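Local coordinates for protein acetyltransferase (Agrobacterium tumefaciens, PDB 2DXQ) that probably transfers an acetyl group from acetyl-coenzyme A to an unidentified acceptor, as a member of the GNAT acetyltransferase family, at residues A[68-73]-A[113-118]; A[101-106]-A[130-135]; A[82-87]-A[105-110]; A[17-22]-A[51-56]. All coordinates share one frame; numbering follows the deposited sequence.

Contact 1 of 4, residues A[68-73]-A[113-118]; sequences LLIVPN and ANCYKV. With PO4 (phosphate ion), chain D.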
loop_
_atom_site.group_PDB
_atom_site.type_symbol
_atom_site.label_atom_id
_atom_site.label_comp_id
_atom_site.label_asym_id
_atom_site.label_seq_id
_atom_site.Cartn_x
_atom_site.Cartn_y
_atom_site.Cartn_z
ATOM N N LEU A 68 -7.190 5.081 3.462
ATOM C CA LEU A 68 -6.242 4.443 4.357
ATOM C C LEU A 68 -6.281 2.942 4.134
ATOM O O LEU A 68 -7.358 2.349 4.096
ATOM C CB LEU A 68 -6.603 4.747 5.812
ATOM C CG LEU A 68 -5.752 4.090 6.894
ATOM C CD1 LEU A 68 -4.280 4.549 6.819
ATOM C CD2 LEU A 68 -6.381 4.437 8.255
ATOM N N LEU A 69 -5.100 2.340 4.013
ATOM C CA LEU A 69 -4.985 0.888 3.851
ATOM C C LEU A 69 -4.134 0.369 5.003
ATOM O O LEU A 69 -2.939 0.642 5.071
ATOM C CB LEU A 69 -4.321 0.540 2.512
ATOM C CG LEU A 69 -4.832 1.268 1.260
ATOM C CD1 LEU A 69 -3.907 1.007 0.078
ATOM C CD2 LEU A 69 -6.263 0.818 0.941
ATOM N N ILE A 70 -4.752 -0.362 5.917
ATOM C CA ILE A 70 -4.025 -0.940 7.055
ATOM C C ILE A 70 -3.781 -2.407 6.743
ATOM O O ILE A 70 -4.710 -3.122 6.348
ATOM C CB ILE A 70 -4.808 -0.806 8.386
ATOM C CG1 ILE A 70 -4.982 0.676 8.756
ATOM C CG2 ILE A 70 -4.066 -1.548 9.514
ATOM C CD1 ILE A 70 -5.990 0.928 9.923
ATOM N N VAL A 71 -2.536 -2.839 6.924
ATOM C CA VAL A 71 -2.082 -4.148 6.420
ATOM C C VAL A 71 -1.529 -4.995 7.571
ATOM O O VAL A 71 -0.651 -4.536 8.295
ATOM C CB VAL A 71 -0.960 -3.968 5.361
ATOM C CG1 VAL A 71 -0.653 -5.315 4.669
ATOM C CG2 VAL A 71 -1.332 -2.899 4.311
ATOM N N PRO A 72 -2.011 -6.245 7.723
ATOM C CA PRO A 72 -1.447 -7.121 8.748
ATOM C C PRO A 72 -0.006 -7.514 8.382
ATOM O O PRO A 72 0.311 -7.649 7.182
ATOM C CB PRO A 72 -2.370 -8.349 8.712
ATOM C CG PRO A 72 -2.959 -8.354 7.364
ATOM C CD PRO A 72 -3.054 -6.911 6.926
ATOM N N ASN A 73 0.828 -7.719 9.408
ATOM C CA ASN A 73 2.283 -7.794 9.243
ATOM C C ASN A 73 2.972 -8.513 10.409
ATOM O O ASN A 73 2.593 -8.326 11.559
ATOM C CB ASN A 73 2.840 -6.374 9.110
ATOM C CG ASN A 73 4.332 -6.338 8.909
ATOM O OD1 ASN A 73 4.867 -6.913 7.957
ATOM N ND2 ASN A 73 5.019 -5.647 9.802
ATOM N N ALA A 113 -4.552 2.247 15.357
ATOM C CA ALA A 113 -4.661 0.813 15.038
ATOM C C ALA A 113 -3.333 0.072 15.253
ATOM O O ALA A 113 -3.196 -1.105 14.872
ATOM C CB ALA A 113 -5.141 0.637 13.584
ATOM N N ASN A 114 -2.383 0.779 15.864
ATOM C CA ASN A 114 -1.038 0.303 16.228
ATOM C C ASN A 114 -0.111 0.100 15.032
ATOM O O ASN A 114 0.821 -0.688 15.109
ATOM C CB ASN A 114 -1.067 -0.980 17.091
ATOM C CG ASN A 114 0.222 -1.178 17.887
ATOM O OD1 ASN A 114 0.878 -0.218 18.285
ATOM N ND2 ASN A 114 0.592 -2.438 18.110
ATOM N N CYS A 115 -0.350 0.825 13.939
ATOM C CA CYS A 115 0.602 0.778 12.815
ATOM C C CYS A 115 1.931 1.416 13.218
ATOM O O CYS A 115 1.956 2.497 13.818
ATOM C CB CYS A 115 0.039 1.498 11.580
ATOM S SG CYS A 115 -1.313 0.678 10.794
ATOM N N TYR A 116 3.047 0.766 12.895
ATOM C CA TYR A 116 4.342 1.350 13.234
ATOM C C TYR A 116 4.801 2.432 12.257
ATOM O O TYR A 116 5.628 3.283 12.589
ATOM C CB TYR A 116 5.408 0.272 13.441
ATOM C CG TYR A 116 5.945 -0.385 12.195
ATOM C CD1 TYR A 116 5.345 -1.525 11.674
ATOM C CD2 TYR A 116 7.090 0.107 11.570
ATOM C CE1 TYR A 116 5.857 -2.149 10.541
ATOM C CE2 TYR A 116 7.597 -0.510 10.433
ATOM C CZ TYR A 116 6.977 -1.635 9.931
ATOM O OH TYR A 116 7.487 -2.265 8.809
ATOM N N LYS A 117 4.267 2.386 11.040
ATOM C CA LYS A 117 4.583 3.394 10.044
ATOM C C LYS A 117 3.394 3.592 9.109
ATOM O O LYS A 117 2.532 2.710 8.970
ATOM C CB LYS A 117 5.827 3.004 9.238
ATOM C CG LYS A 117 5.606 1.813 8.327
ATOM C CD LYS A 117 6.867 1.459 7.526
ATOM C CE LYS A 117 6.684 0.092 6.889
ATOM N NZ LYS A 117 7.827 -0.253 5.977
ATOM N N VAL A 118 3.336 4.769 8.505
ATOM C CA VAL A 118 2.373 5.058 7.450
ATOM C C VAL A 118 3.172 5.560 6.247
ATOM O O VAL A 118 3.995 6.447 6.399
ATOM C CB VAL A 118 1.337 6.122 7.896
ATOM C CG1 VAL A 118 0.314 6.370 6.777
ATOM C CG2 VAL A 118 0.613 5.652 9.160
HETATM P P PO4 D . 10.902 -0.489 8.008
HETATM O O1 PO4 D . 10.227 -1.401 8.988
HETATM O O2 PO4 D . 11.546 0.662 8.717
HETATM O O3 PO4 D . 11.944 -1.252 7.214
HETATM O O4 PO4 D . 9.896 0.065 7.038
#
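The end of strand 61-71 meets the turn that leads from helix 98-112 into strand 117-122, and Ile-70 makes the main contact. Its two arms go to different residues. CG2 of Ile-70 lies 3.8 Å from Cys-115 SG. Ile-70 CD1, at the tip of the longer arm, reaches Ala-113 CB, also at 3.8 Å. In Ile-70, CG1 lies beside the backbone N and CG2 is anti to it (chi1 -64°), which spreads the two arms over the turn. The turn itself is a Schellman motif that closes the helix. Asn-114, with positive phi, is its C-prime residue, and Cys-115 N bonds back to Ala-110 O. Pro-80 packs against both Ile-70 and Cys-115.

Further along, the amide of Asn-73 stands at the edge of the Tyr-116 ring. Asn-73 ND2 is 3.7 Å from Tyr-116 CE1, near the ring plane, and the amide and ring planes are 31° apart. This ND2 is held by Thr-75 OG1 and Arg-79 O, while OD1 has a weak bond to Asn-86 ND2 of the second subunit. Lys-117 CG lies over one face of the ring, toward its rim. Tyr-116 OH donates to O1 of a phosphate ion at 2.9 Å. Arg-76 NE of the same chain and Arg-148 NH1 of the second subunit also hydrogen-bond to that phosphate, which probably came from the crystallisation liquor.

Contact 2 of 4, residues A[101-106]-A[130-135]; sequences TVVRHA and HAFYES. With PO4 (phosphate ion), chain F.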
loop_
_atom_site.group_PDB
_atom_site.type_symbol
_atom_site.label_atom_id
_atom_site.label_comp_id
_atom_site.label_asym_id
_atom_site.label_seq_id
_atom_site.Cartn_x
_atom_site.Cartn_y
_atom_site.Cartn_z
ATOM N N THR A 101 -6.735 18.004 6.827
ATOM C CA THR A 101 -7.619 17.378 7.819
ATOM C C THR A 101 -7.769 15.886 7.533
ATOM O O THR A 101 -7.616 15.043 8.425
ATOM C CB THR A 101 -9.009 18.026 7.856
ATOM O OG1 THR A 101 -8.872 19.429 8.146
ATOM C CG2 THR A 101 -9.878 17.361 8.940
ATOM N N VAL A 102 -8.064 15.562 6.278
ATOM C CA VAL A 102 -8.338 14.171 5.938
ATOM C C VAL A 102 -7.076 13.268 5.975
ATOM O O VAL A 102 -7.121 12.117 6.431
ATOM C CB VAL A 102 -9.162 14.085 4.634
ATOM C CG1 VAL A 102 -8.325 14.396 3.398
ATOM C CG2 VAL A 102 -9.832 12.747 4.517
ATOM N N VAL A 103 -5.949 13.811 5.541
ATOM C CA VAL A 103 -4.694 13.030 5.556
ATOM C C VAL A 103 -4.247 12.823 6.994
ATOM O O VAL A 103 -3.892 11.700 7.396
ATOM C CB VAL A 103 -3.583 13.693 4.716
ATOM C CG1 VAL A 103 -2.249 12.954 4.885
ATOM C CG2 VAL A 103 -4.003 13.755 3.214
ATOM N N ARG A 104 -4.272 13.896 7.783
ATOM C CA ARG A 104 -3.863 13.794 9.189
ATOM C C ARG A 104 -4.787 12.821 9.967
ATOM O O ARG A 104 -4.305 12.023 10.786
ATOM C CB ARG A 104 -3.749 15.185 9.841
ATOM C CG ARG A 104 -2.515 15.950 9.371
ATOM C CD ARG A 104 -2.355 17.293 10.054
ATOM N NE ARG A 104 -1.911 17.102 11.435
ATOM C CZ ARG A 104 -0.652 17.180 11.858
ATOM N NH1 ARG A 104 0.340 17.487 11.024
ATOM N NH2 ARG A 104 -0.392 16.975 13.144
ATOM N N HIS A 105 -6.080 12.831 9.654
ATOM C CA HIS A 105 -7.024 11.900 10.279
ATOM C C HIS A 105 -6.687 10.453 9.936
ATOM O O HIS A 105 -6.685 9.577 10.803
ATOM C CB HIS A 105 -8.472 12.202 9.900
ATOM C CG HIS A 105 -9.468 11.347 10.618
ATOM N ND1 HIS A 105 -9.827 11.561 11.933
ATOM C CD2 HIS A 105 -10.192 10.281 10.198
ATOM C CE1 HIS A 105 -10.726 10.658 12.293
ATOM N NE2 HIS A 105 -10.966 9.869 11.259
ATOM N N ALA A 106 -6.366 10.214 8.672
ATOM C CA ALA A 106 -5.970 8.885 8.230
ATOM C C ALA A 106 -4.685 8.410 8.939
ATOM O O ALA A 106 -4.610 7.261 9.401
ATOM C CB ALA A 106 -5.831 8.874 6.684
ATOM N N HIS A 130 4.521 18.104 -2.410
ATOM C CA HIS A 130 5.474 17.537 -1.473
ATOM C C HIS A 130 5.453 18.285 -0.149
ATOM O O HIS A 130 5.463 17.661 0.906
ATOM C CB HIS A 130 6.881 17.573 -2.074
ATOM C CG HIS A 130 7.024 16.753 -3.317
ATOM N ND1 HIS A 130 8.250 16.447 -3.866
ATOM C CD2 HIS A 130 6.097 16.160 -4.107
ATOM C CE1 HIS A 130 8.070 15.706 -4.948
ATOM N NE2 HIS A 130 6.773 15.506 -5.107
ATOM N N ALA A 131 5.441 19.624 -0.208
ATOM C CA ALA A 131 5.386 20.448 1.006
ATOM C C ALA A 131 4.106 20.146 1.788
ATOM O O ALA A 131 4.105 20.129 3.026
ATOM C CB ALA A 131 5.419 21.930 0.648
ATOM N N PHE A 132 3.019 19.929 1.052
ATOM C CA PHE A 132 1.742 19.611 1.669
ATOM C C PHE A 132 1.881 18.345 2.490
ATOM O O PHE A 132 1.437 18.310 3.631
ATOM C CB PHE A 132 0.619 19.452 0.632
ATOM C CG PHE A 132 -0.590 18.731 1.168
ATOM C CD1 PHE A 132 -1.466 19.373 2.052
ATOM C CD2 PHE A 132 -0.834 17.400 0.824
ATOM C CE1 PHE A 132 -2.573 18.696 2.587
ATOM C CE2 PHE A 132 -1.937 16.707 1.350
ATOM C CZ PHE A 132 -2.813 17.351 2.230
ATOM N N TYR A 133 2.492 17.305 1.914
ATOM C CA TYR A 133 2.646 16.066 2.673
ATOM C C TYR A 133 3.531 16.238 3.900
ATOM O O TYR A 133 3.261 15.647 4.949
ATOM C CB TYR A 133 3.111 14.908 1.785
ATOM C CG TYR A 133 2.002 14.430 0.859
ATOM C CD1 TYR A 133 0.774 13.995 1.383
ATOM C CD2 TYR A 133 2.161 14.452 -0.523
ATOM C CE1 TYR A 133 -0.264 13.582 0.540
ATOM C CE2 TYR A 133 1.128 14.014 -1.384
ATOM C CZ TYR A 133 -0.074 13.588 -0.834
ATOM O OH TYR A 133 -1.106 13.170 -1.661
ATOM N N GLU A 134 4.582 17.050 3.783
ATOM C CA GLU A 134 5.428 17.336 4.942
ATOM C C GLU A 134 4.621 18.031 6.044
ATOM O O GLU A 134 4.792 17.737 7.218
ATOM C CB GLU A 134 6.651 18.155 4.537
ATOM C CG GLU A 134 7.628 17.320 3.669
ATOM C CD GLU A 134 8.756 18.121 3.068
ATOM O OE1 GLU A 134 8.651 19.366 3.012
ATOM O OE2 GLU A 134 9.746 17.490 2.624
ATOM N N SER A 135 3.709 18.908 5.647
ATOM C CA SER A 135 2.856 19.625 6.601
ATOM C C SER A 135 1.868 18.696 7.313
ATOM O O SER A 135 1.324 19.058 8.362
ATOM C CB SER A 135 2.118 20.779 5.915
ATOM O OG SER A 135 1.003 20.357 5.149
HETATM P P PO4 F . -11.192 22.930 7.705
HETATM O O1 PO4 F . -11.211 21.412 7.784
HETATM O O2 PO4 F . -11.793 23.534 8.964
HETATM O O3 PO4 F . -9.775 23.404 7.515
HETATM O O4 PO4 F . -11.999 23.429 6.532
#
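The Phe-132 ring meets Val-103 at its edge, not over a face. Val-103 CG2 lies near the ring plane, 3.9 Å from Phe-132 CZ and 4.1 Å from Phe-132 CE2. The two side chains come from opposite directions. Phe-132 CG is anti to its backbone N (chi1 163°), and this carries the ring out from its helix to the neighbouring one. The next ring in sequence, Tyr-133, has Phe-132 CD2 over one face, 3.8 Å above the plane and offset toward the rim. The guanidinium of Arg-104 is also approached at its edge. Ser-135 O lies near its plane, 3.2 Å from Arg-104 NH1, but the bond is bent to 131° and is weak. The arginine chain turns at chi3 (74°), and NH1 thereby comes to the carbonyl.

Ser-135 OG turns back into its own helix and bonds to Phe-132 O at 2.6 Å. Arg-100 NH1 also bonds to Ser-135 OG. Phe-138 and Cys-136 pack on Val-103 from the loop that follows. The weak Arg-104 bond lies beside this apolar pair. The arrangement is a helix-helix contact: helix 98-112 follows strand 81-88, helix 127-135 follows strand 117-122, and the two belong to the C-terminal half of the GNAT fold.

Contact 3 of 4, residues A[82-87]-A[105-110]; sequences AFIENV and HAIETA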
loop_
_atom_site.group_PDB
_atom_site.type_symbol
_atom_site.label_atom_id
_atom_site.label_comp_id
_atom_site.label_asym_id
_atom_site.label_seq_id
_atom_site.Cartn_x
_atom_site.Cartn_y
_atom_site.Cartn_z
ATOM N N ALA A 82 0.720 0.868 7.235
ATOM C CA ALA A 82 -0.360 1.432 6.445
ATOM C C ALA A 82 0.162 2.215 5.262
ATOM O O ALA A 82 1.288 2.720 5.297
ATOM C CB ALA A 82 -1.227 2.337 7.315
ATOM N N PHE A 83 -0.669 2.309 4.226
ATOM C CA PHE A 83 -0.455 3.251 3.127
ATOM C C PHE A 83 -1.612 4.230 3.089
ATOM O O PHE A 83 -2.750 3.898 3.485
ATOM C CB PHE A 83 -0.470 2.531 1.788
ATOM C CG PHE A 83 0.657 1.562 1.597
ATOM C CD1 PHE A 83 1.876 1.995 1.104
ATOM C CD2 PHE A 83 0.481 0.219 1.891
ATOM C CE1 PHE A 83 2.926 1.094 0.918
ATOM C CE2 PHE A 83 1.518 -0.697 1.692
ATOM C CZ PHE A 83 2.742 -0.255 1.204
ATOM N N ILE A 84 -1.342 5.413 2.560
ATOM C CA ILE A 84 -2.419 6.359 2.237
ATOM C C ILE A 84 -2.426 6.624 0.739
ATOM O O ILE A 84 -1.366 6.880 0.144
ATOM C CB ILE A 84 -2.305 7.661 3.063
ATOM C CG1 ILE A 84 -2.622 7.355 4.536
ATOM C CG2 ILE A 84 -3.273 8.738 2.532
ATOM C CD1 ILE A 84 -2.416 8.545 5.463
ATOM N N GLU A 85 -3.606 6.528 0.131
ATOM C CA GLU A 85 -3.731 6.631 -1.319
ATOM C C GLU A 85 -4.880 7.532 -1.746
ATOM O O GLU A 85 -5.747 7.873 -0.948
ATOM C CB GLU A 85 -3.935 5.237 -1.930
ATOM C CG GLU A 85 -2.613 4.565 -2.366
ATOM C CD GLU A 85 -1.940 5.317 -3.499
ATOM O OE1 GLU A 85 -2.595 6.202 -4.103
ATOM O OE2 GLU A 85 -0.749 5.053 -3.776
ATOM N N ASN A 86 -4.851 7.911 -3.019
ATOM C CA ASN A 86 -5.901 8.697 -3.663
ATOM C C ASN A 86 -6.353 9.908 -2.859
ATOM O O ASN A 86 -7.543 10.099 -2.567
ATOM C CB ASN A 86 -7.060 7.823 -4.105
ATOM C CG ASN A 86 -6.649 6.854 -5.197
ATOM O OD1 ASN A 86 -5.832 7.192 -6.065
ATOM N ND2 ASN A 86 -7.188 5.651 -5.149
ATOM N N VAL A 87 -5.370 10.730 -2.525
ATOM C CA VAL A 87 -5.652 11.967 -1.811
ATOM C C VAL A 87 -6.039 13.045 -2.822
ATOM O O VAL A 87 -5.298 13.298 -3.781
ATOM C CB VAL A 87 -4.403 12.416 -1.037
ATOM C CG1 VAL A 87 -4.630 13.760 -0.404
ATOM C CG2 VAL A 87 -4.046 11.373 0.020
ATOM N N HIS A 105 -6.080 12.831 9.654
ATOM C CA HIS A 105 -7.024 11.900 10.279
ATOM C C HIS A 105 -6.687 10.453 9.936
ATOM O O HIS A 105 -6.685 9.577 10.803
ATOM C CB HIS A 105 -8.472 12.202 9.900
ATOM C CG HIS A 105 -9.468 11.347 10.618
ATOM N ND1 HIS A 105 -9.827 11.561 11.933
ATOM C CD2 HIS A 105 -10.192 10.281 10.198
ATOM C CE1 HIS A 105 -10.726 10.658 12.293
ATOM N NE2 HIS A 105 -10.966 9.869 11.259
ATOM N N ALA A 106 -6.366 10.214 8.672
ATOM C CA ALA A 106 -5.970 8.885 8.230
ATOM C C ALA A 106 -4.685 8.410 8.939
ATOM O O ALA A 106 -4.610 7.261 9.401
ATOM C CB ALA A 106 -5.831 8.874 6.684
ATOM N N ILE A 107 -3.704 9.303 9.083
ATOM C CA ILE A 107 -2.475 8.998 9.840
ATOM C C ILE A 107 -2.835 8.625 11.275
ATOM O O ILE A 107 -2.399 7.596 11.801
ATOM C CB ILE A 107 -1.504 10.176 9.824
ATOM C CG1 ILE A 107 -0.922 10.318 8.410
ATOM C CG2 ILE A 107 -0.354 9.963 10.838
ATOM C CD1 ILE A 107 -0.213 11.651 8.153
ATOM N N GLU A 108 -3.668 9.458 11.890
ATOM C CA GLU A 108 -4.007 9.244 13.294
ATOM C C GLU A 108 -4.760 7.941 13.484
ATOM O O GLU A 108 -4.521 7.213 14.460
ATOM C CB GLU A 108 -4.767 10.460 13.830
ATOM C CG GLU A 108 -3.829 11.641 13.986
ATOM C CD GLU A 108 -4.527 12.962 14.261
ATOM O OE1 GLU A 108 -5.766 12.981 14.459
ATOM O OE2 GLU A 108 -3.814 13.990 14.274
ATOM N N THR A 109 -5.614 7.620 12.518
ATOM C CA THR A 109 -6.388 6.372 12.547
ATOM C C THR A 109 -5.486 5.148 12.444
ATOM O O THR A 109 -5.666 4.158 13.181
ATOM C CB THR A 109 -7.487 6.379 11.478
ATOM O OG1 THR A 109 -8.376 7.474 11.736
ATOM C CG2 THR A 109 -8.287 5.048 11.458
ATOM N N ALA A 110 -4.494 5.230 11.568
ATOM C CA ALA A 110 -3.496 4.168 11.427
ATOM C C ALA A 110 -2.709 3.956 12.727
ATOM O O ALA A 110 -2.544 2.823 13.199
ATOM C CB ALA A 110 -2.554 4.518 10.286
#
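Ile-84 and Ile-107 cross at about a right angle, and the tip of the first meets the shaft of the second. Ile-84 CD1 lies 3.7 Å from Ile-107 CG1. The same methyl of Ile-84 is 3.6 Å from Ala-106 CB, so it sits where two successive helix residues can both touch it. Ile-84 CG1 is a little further from Ala-106 CB, at 4.1 Å. Ile-84 has CG1 beside its backbone N (chi1 -69°) and an extended chi2 of 175°, which sends CD1 straight out to the helix. One turn on from Ala-106, Ala-110 meets Ala-82. The CB atoms of Ala-82 and Ala-110 point at each other's segment and stand 3.9 Å apart. Both residues are small, consistent with the close approach of Ala-82 CA and Ala-110 CA, 6.5 Å apart.

Strand 82-87 and helix 105-110 run nearly antiparallel, at 162°, and their axes come within 9.5 Å. The contact across them is wholly apolar, and all five touching residues are buried. On the helix, Thr-109 OG1 bonds to His-105 O, which also receives Thr-109 N. On the strand, Phe-83 stacks on Phe-83 of the second subunit.

Strand 81-88, helix 98-112 and strand 117-122 form a beta-alpha-beta unit, and this contact packs its helix on its first strand. The neighbours close in around it. Phe-138, from a loop, touches Ile-84 and Ile-107. Val-118 and Leu-120 of strand 117-122 touch Ile-84, and Leu-68 of strand 61-71 touches both alanines, Ala-82 and Ala-110.

Contact 4 of 4, residues A[17-22]-A[51-56]; sequences PGLLEL and LTIFVA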
loop_
_atom_site.group_PDB
_atom_site.type_symbol
_atom_site.label_atom_id
_atom_site.label_comp_id
_atom_site.label_asym_id
_atom_site.label_seq_id
_atom_site.Cartn_x
_atom_site.Cartn_y
_atom_site.Cartn_z
ATOM N N PRO A 17 -21.420 9.054 -5.576
ATOM C CA PRO A 17 -21.389 10.154 -6.552
ATOM C C PRO A 17 -20.352 11.238 -6.216
ATOM O O PRO A 17 -19.586 11.662 -7.092
ATOM C CB PRO A 17 -22.822 10.721 -6.486
ATOM C CG PRO A 17 -23.648 9.568 -6.084
ATOM C CD PRO A 17 -22.794 8.808 -5.087
ATOM N N GLY A 18 -20.319 11.657 -4.948
ATOM C CA GLY A 18 -19.383 12.692 -4.492
ATOM C C GLY A 18 -17.921 12.291 -4.596
ATOM O O GLY A 18 -17.079 13.092 -5.001
ATOM N N LEU A 19 -17.628 11.037 -4.258
ATOM C CA LEU A 19 -16.280 10.478 -4.400
ATOM C C LEU A 19 -15.852 10.423 -5.851
ATOM O O LEU A 19 -14.720 10.760 -6.187
ATOM C CB LEU A 19 -16.231 9.070 -3.818
ATOM C CG LEU A 19 -16.079 8.986 -2.307
ATOM C CD1 LEU A 19 -16.272 7.533 -1.867
ATOM C CD2 LEU A 19 -14.714 9.530 -1.894
ATOM N N LEU A 20 -16.760 10.013 -6.728
ATOM C CA LEU A 20 -16.414 9.973 -8.152
ATOM C C LEU A 20 -16.066 11.370 -8.684
ATOM O O LEU A 20 -15.128 11.533 -9.471
ATOM C CB LEU A 20 -17.533 9.303 -8.971
ATOM C CG LEU A 20 -17.744 7.795 -8.738
ATOM C CD1 LEU A 20 -19.004 7.319 -9.458
ATOM C CD2 LEU A 20 -16.520 7.007 -9.265
ATOM N N GLU A 21 -16.791 12.391 -8.238
ATOM C CA GLU A 21 -16.457 13.767 -8.626
ATOM C C GLU A 21 -15.056 14.175 -8.188
ATOM O O GLU A 21 -14.309 14.802 -8.951
ATOM C CB GLU A 21 -17.515 14.742 -8.102
ATOM C CG GLU A 21 -18.897 14.450 -8.677
ATOM C CD GLU A 21 -19.933 15.510 -8.357
ATOM O OE1 GLU A 21 -19.584 16.540 -7.741
ATOM O OE2 GLU A 21 -21.106 15.304 -8.744
ATOM N N LEU A 22 -14.683 13.793 -6.970
ATOM C CA LEU A 22 -13.329 14.061 -6.477
ATOM C C LEU A 22 -12.277 13.336 -7.308
ATOM O O LEU A 22 -11.264 13.911 -7.662
ATOM C CB LEU A 22 -13.203 13.684 -4.995
ATOM C CG LEU A 22 -13.946 14.599 -4.014
ATOM C CD1 LEU A 22 -13.899 14.010 -2.605
ATOM C CD2 LEU A 22 -13.316 16.010 -4.023
ATOM N N LEU A 51 -9.366 -1.253 5.038
ATOM C CA LEU A 51 -9.471 -0.127 4.101
ATOM C C LEU A 51 -10.572 0.823 4.569
ATOM O O LEU A 51 -11.695 0.386 4.828
ATOM C CB LEU A 51 -9.814 -0.643 2.701
ATOM C CG LEU A 51 -9.881 0.342 1.516
ATOM C CD1 LEU A 51 -9.689 -0.418 0.200
ATOM C CD2 LEU A 51 -11.176 1.171 1.467
ATOM N N THR A 52 -10.253 2.113 4.655
ATOM C CA THR A 52 -11.250 3.134 4.955
ATOM C C THR A 52 -11.037 4.315 4.027
ATOM O O THR A 52 -9.915 4.801 3.903
ATOM C CB THR A 52 -11.183 3.621 6.419
ATOM O OG1 THR A 52 -11.270 2.510 7.325
ATOM C CG2 THR A 52 -12.339 4.582 6.689
ATOM N N ILE A 53 -12.105 4.751 3.358
ATOM C CA ILE A 53 -12.057 5.980 2.570
ATOM C C ILE A 53 -12.587 7.074 3.501
ATOM O O ILE A 53 -13.708 6.964 4.001
ATOM C CB ILE A 53 -12.977 5.924 1.318
ATOM C CG1 ILE A 53 -12.626 4.757 0.384
ATOM C CG2 ILE A 53 -12.909 7.274 0.558
ATOM C CD1 ILE A 53 -13.726 4.459 -0.695
ATOM N N PHE A 54 -11.785 8.115 3.740
ATOM C CA PHE A 54 -12.221 9.234 4.562
ATOM C C PHE A 54 -12.587 10.409 3.677
ATOM O O PHE A 54 -11.953 10.609 2.652
ATOM C CB PHE A 54 -11.123 9.640 5.533
ATOM C CG PHE A 54 -10.890 8.631 6.611
ATOM C CD1 PHE A 54 -11.847 8.440 7.613
ATOM C CD2 PHE A 54 -9.740 7.848 6.609
ATOM C CE1 PHE A 54 -11.643 7.483 8.625
ATOM C CE2 PHE A 54 -9.528 6.894 7.603
ATOM C CZ PHE A 54 -10.471 6.713 8.607
ATOM N N VAL A 55 -13.616 11.165 4.076
ATOM C CA VAL A 55 -14.004 12.397 3.391
ATOM C C VAL A 55 -14.106 13.568 4.376
ATOM O O VAL A 55 -14.528 13.389 5.511
ATOM C CB VAL A 55 -15.355 12.269 2.614
ATOM C CG1 VAL A 55 -15.190 11.406 1.367
ATOM C CG2 VAL A 55 -16.483 11.695 3.505
ATOM N N ALA A 56 -13.690 14.755 3.940
ATOM C CA ALA A 56 -14.062 15.985 4.626
ATOM C C ALA A 56 -15.247 16.520 3.857
ATOM O O ALA A 56 -15.276 16.454 2.616
ATOM C CB ALA A 56 -12.907 17.006 4.601
#
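Leu-19 leaves helix 16-26 with its CB directed at strand 51-58. CG lies beside the backbone N (chi1 -81°), which points its two methyls at the strand. CD2 does most of the touching. Leu-19 CD2 is 3.8 Å from Ile-53 CG2 and also 3.8 Å from Val-55 CG1, so it bridges two residues that are two apart on the strand. Of these two strand residues, CD1 meets Ile-53. Leu-19 CD1 stands 4.2 Å from Ile-53 CG2 and the same distance from Ile-53 CD1.

The two partners meet Leu-19 differently. Ile-53 reaches toward it tip to tip, whereas Val-55 crosses it at about a right angle. Phe-54, between them, has its CB directed away from the helix and packs on helix 98-112 instead.

Thr-65 of strand 61-71 and Phe-42 of helix 35-47 also touch both Leu-19 and Ile-53. Helix 16-26 packs on the face of the sheet opposite to helix 98-112, over strands 51-58 and 61-71. Every touching group is an aliphatic carbon, and all three residues are buried. The contact between these segments therefore rests on shape and exclusion of water, without directional bonds.

Overall arrangement
Contacts 3 and 4 are core packing and wholly apolar. They bring helices to the same sheet, contact 3 through helix 98-112 and contact 4 through helix 16-26. Phe-54 of strand 51-58 packs on helix 98-112, so the two helices lie on opposite faces. Contact 2 uses helix 98-112 again but joins it to helix 127-135. It is only partly buried and adds a weak polar link. The centre of contact 1 lies about 14 Å from that of the chain; it is still mostly buried, but apolar packing there gives way to polar groups, a phosphate and the second subunit. Contact 3 is nested within the chain loop that contact 1 closes.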